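Local coordinates for sporozoite surface protein 2 (Plasmodium vivax, PDB 4HQN) that probably serves as a sporozoite surface adhesin in gliding motility and host-cell invasion, binding a metal ion through its von Willebrand factor type A domain, at residues A[127-132]-A[155-160]. The protein carries 4 engineered substitutions. Numbering follows the deposited sequence.
Engineered in segment 155-160: R156 (natural residue Ser).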
ATOM      1  N   GLN A 127      -1.342  -1.206  -2.181  1.00 42.16           N
ATOM      2  CA  GLN A 127      -2.106  -1.095  -0.950  1.00 39.05           C
ATOM      3  C   GLN A 127      -2.497  -2.495  -0.520  1.00 35.41           C
ATOM      4  O   GLN A 127      -3.189  -3.196  -1.235  1.00 39.01           O
ATOM      5  CB  GLN A 127      -3.327  -0.194  -1.158  1.00 42.71           C
ATOM      6  CG  GLN A 127      -2.956   1.220  -1.646  1.00 41.50           C
ATOM      7  CD  GLN A 127      -2.128   1.993  -0.609  1.00 39.54           C
ATOM      8  OE1 GLN A 127      -2.510   2.110   0.554  1.00 34.93           O
ATOM      9  NE2 GLN A 127      -0.995   2.528  -1.041  1.00 38.63           N
ATOM     10  N   LEU A 128      -2.019  -2.914   0.645  1.00 31.72           N
ATOM     11  CA  LEU A 128      -2.217  -4.291   1.069  1.00 37.74           C
ATOM     12  C   LEU A 128      -2.703  -4.350   2.508  1.00 30.70           C
ATOM     13  O   LEU A 128      -2.055  -3.844   3.418  1.00 33.51           O
ATOM     14  CB  LEU A 128      -0.928  -5.104   0.908  1.00 41.22           C
ATOM     15  CG  LEU A 128      -0.950  -6.484   1.574  1.00 37.07           C
ATOM     16  CD1 LEU A 128      -1.925  -7.452   0.900  1.00 30.75           C
ATOM     17  CD2 LEU A 128       0.453  -7.079   1.629  1.00 32.16           C
ATOM     18  N   VAL A 129      -3.870  -4.950   2.693  1.00 28.68           N
ATOM     19  CA  VAL A 129      -4.427  -5.134   4.006  1.00 28.87           C
ATOM     20  C   VAL A 129      -4.214  -6.578   4.380  1.00 27.06           C
ATOM     21  O   VAL A 129      -4.543  -7.480   3.601  1.00 32.16           O
ATOM     22  CB  VAL A 129      -5.946  -4.859   4.012  1.00 36.14           C
ATOM     23  CG1 VAL A 129      -6.544  -5.276   5.361  1.00 30.02           C
ATOM     24  CG2 VAL A 129      -6.204  -3.404   3.729  1.00 35.33           C
ATOM     25  N   ILE A 130      -3.647  -6.799   5.556  1.00 29.17           N
ATOM     26  CA  ILE A 130      -3.626  -8.132   6.145  1.00 36.85           C
ATOM     27  C   ILE A 130      -4.583  -8.150   7.349  1.00 35.35           C
ATOM     28  O   ILE A 130      -4.356  -7.469   8.350  1.00 31.51           O
ATOM     29  CB  ILE A 130      -2.201  -8.558   6.574  1.00 37.31           C
ATOM     30  CG1 ILE A 130      -1.276  -8.651   5.349  1.00 35.84           C
ATOM     31  CG2 ILE A 130      -2.261  -9.873   7.325  1.00 35.46           C
ATOM     32  CD1 ILE A 130       0.196  -8.925   5.703  1.00 34.22           C
ATOM     33  N   LEU A 131      -5.678  -8.896   7.215  1.00 37.95           N
ATOM     34  CA  LEU A 131      -6.718  -8.968   8.240  1.00 35.44           C
ATOM     35  C   LEU A 131      -6.559 -10.259   9.020  1.00 32.32           C
ATOM     36  O   LEU A 131      -6.716 -11.353   8.481  1.00 32.12           O
ATOM     37  CB  LEU A 131      -8.109  -8.905   7.605  1.00 28.45           C
ATOM     38  CG  LEU A 131      -9.304  -8.994   8.562  1.00 32.75           C
ATOM     39  CD1 LEU A 131      -9.415  -7.791   9.482  1.00 26.43           C
ATOM     40  CD2 LEU A 131     -10.595  -9.157   7.771  1.00 28.37           C
ATOM     41  N   MET A 132      -6.227 -10.119  10.295  1.00 27.18           N
ATOM     42  CA  MET A 132      -5.955 -11.266  11.151  1.00 30.62           C
ATOM     43  C   MET A 132      -7.105 -11.363  12.153  1.00 31.50           C
ATOM     44  O   MET A 132      -7.218 -10.523  13.043  1.00 36.03           O
ATOM     45  CB  MET A 132      -4.610 -11.028  11.860  1.00 33.86           C
ATOM     46  CG  MET A 132      -3.939 -12.236  12.445  1.00 45.71           C
ATOM     47  SD  MET A 132      -2.243 -11.882  13.002  1.00 48.46           S
ATOM     48  CE  MET A 132      -1.535 -11.302  11.489  1.00 45.55           C
ATOM     49  N   VAL A 155      -7.322  -2.090  -3.514  1.00 39.29           N
ATOM     50  CA  VAL A 155      -6.646  -2.565  -2.312  1.00 41.24           C
ATOM     51  C   VAL A 155      -6.636  -4.086  -2.301  1.00 46.20           C
ATOM     52  O   VAL A 155      -7.667  -4.714  -2.508  1.00 46.92           O
ATOM     53  CB  VAL A 155      -7.337  -2.057  -1.033  1.00 33.92           C
ATOM     54  CG1 VAL A 155      -6.632  -2.599   0.227  1.00 32.76           C
ATOM     55  CG2 VAL A 155      -7.346  -0.549  -1.008  1.00 32.57           C
ATOM     56  N   ARG A 156      -5.469  -4.686  -2.083  1.00 44.44           N
ATOM     57  CA  ARG A 156      -5.396  -6.135  -1.967  1.00 36.00           C
ATOM     58  C   ARG A 156      -5.705  -6.494  -0.512  1.00 42.93           C
ATOM     59  O   ARG A 156      -5.451  -5.696   0.382  1.00 45.94           O
ATOM     60  CB  ARG A 156      -4.030  -6.653  -2.406  1.00 40.63           C
ATOM     61  CG  ARG A 156      -3.742  -6.519  -3.922  1.00 51.78           C
ATOM     62  CD  ARG A 156      -2.818  -5.341  -4.220  1.00 70.12           C
ATOM     63  NE  ARG A 156      -2.314  -5.321  -5.601  1.00 83.23           N
ATOM     64  CZ  ARG A 156      -1.162  -5.863  -5.997  1.00 94.58           C
ATOM     65  NH1 ARG A 156      -0.371  -6.489  -5.129  1.00 96.30           N
ATOM     66  NH2 ARG A 156      -0.795  -5.782  -7.270  1.00104.41           N
ATOM     67  N   LEU A 157      -6.282  -7.670  -0.287  1.00 40.12           N
ATOM     68  CA  LEU A 157      -6.705  -8.097   1.039  1.00 35.92           C
ATOM     69  C   LEU A 157      -6.345  -9.559   1.245  1.00 45.18           C
ATOM     70  O   LEU A 157      -6.749 -10.419   0.463  1.00 46.36           O
ATOM     71  CB  LEU A 157      -8.220  -7.926   1.207  1.00 35.76           C
ATOM     72  CG  LEU A 157      -8.866  -8.503   2.485  1.00 42.68           C
ATOM     73  CD1 LEU A 157      -8.367  -7.830   3.730  1.00 41.83           C
ATOM     74  CD2 LEU A 157     -10.382  -8.401   2.451  1.00 42.77           C
ATOM     75  N   ALA A 158      -5.567  -9.839   2.287  1.00 38.38           N
ATOM     76  CA  ALA A 158      -5.319 -11.219   2.674  1.00 40.26           C
ATOM     77  C   ALA A 158      -5.824 -11.435   4.096  1.00 38.58           C
ATOM     78  O   ALA A 158      -5.785 -10.530   4.926  1.00 38.55           O
ATOM     79  CB  ALA A 158      -3.846 -11.556   2.558  1.00 39.73           C
ATOM     80  N   VAL A 159      -6.321 -12.633   4.366  1.00 34.56           N
ATOM     81  CA  VAL A 159      -6.884 -12.947   5.672  1.00 32.00           C
ATOM     82  C   VAL A 159      -6.050 -14.040   6.304  1.00 33.85           C
ATOM     83  O   VAL A 159      -5.691 -15.031   5.654  1.00 33.57           O
ATOM     84  CB  VAL A 159      -8.364 -13.392   5.556  1.00 31.64           C
ATOM     85  CG1 VAL A 159      -8.973 -13.691   6.925  1.00 35.79           C
ATOM     86  CG2 VAL A 159      -9.153 -12.309   4.890  1.00 31.88           C
ATOM     87  N   ILE A 160      -5.701 -13.832   7.567  1.00 35.83           N
ATOM     88  CA  ILE A 160      -5.029 -14.857   8.355  1.00 31.61           C
ATOM     89  C   ILE A 160      -5.947 -15.202   9.526  1.00 32.48           C
ATOM     90  O   ILE A 160      -6.298 -14.336  10.341  1.00 34.86           O
ATOM     91  CB  ILE A 160      -3.647 -14.374   8.817  1.00 33.95           C
ATOM     92  CG1 ILE A 160      -2.790 -14.059   7.594  1.00 31.30           C
ATOM     93  CG2 ILE A 160      -2.961 -15.421   9.712  1.00 32.81           C
ATOM     94  CD1 ILE A 160      -1.549 -13.314   7.922  1.00 48.95           C
TER
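V129 overlaps L157 and V155 of segment 155-160. Its CG1 meets L157 CD1 at 3.5 Å, and its CG2 meets V155 CG1 at 3.6 Å. The two methyls divide the work because CG1 stands anti to the backbone N (chi1 171°) and CG2 anti to the carbonyl carbon. L157 CD1 also reaches L131 CB at 4.0 Å, so one leucine methyl bridges V129 and L131. This face packs on helix 105-118 and, through L131 and V159, on helix 168-175. On the other face I160 CD1 lies 3.6 Å from I130 CG2. M132 runs alongside I160, and its bend at chi3 (-58°) brings CE to 4.1 Å from I160 CD1. Helix 192-203 covers I130, A158 and I160. R156 is an engineered residue and poorly ordered.

The backbones form a parallel ladder of five hydrogen bonds. L131 N to A158 O, at 2.8 Å, is close to straight (172° at the hydrogen). The strands belong to a right-handed beta-alpha-beta crossover through helix 140-151, in the central sheet of the von Willebrand factor type A domain. Strand 19-26 bonds the other edge of 127-132. Q127 turns its amide to Y22 and D20 there. The side chain of L131 is about 11 Å from the bound manganese ion. Backbone bonds fix the pairing, and mostly aliphatic branches cover the two faces, so the contact is a buried part of the domain's hydrophobic core.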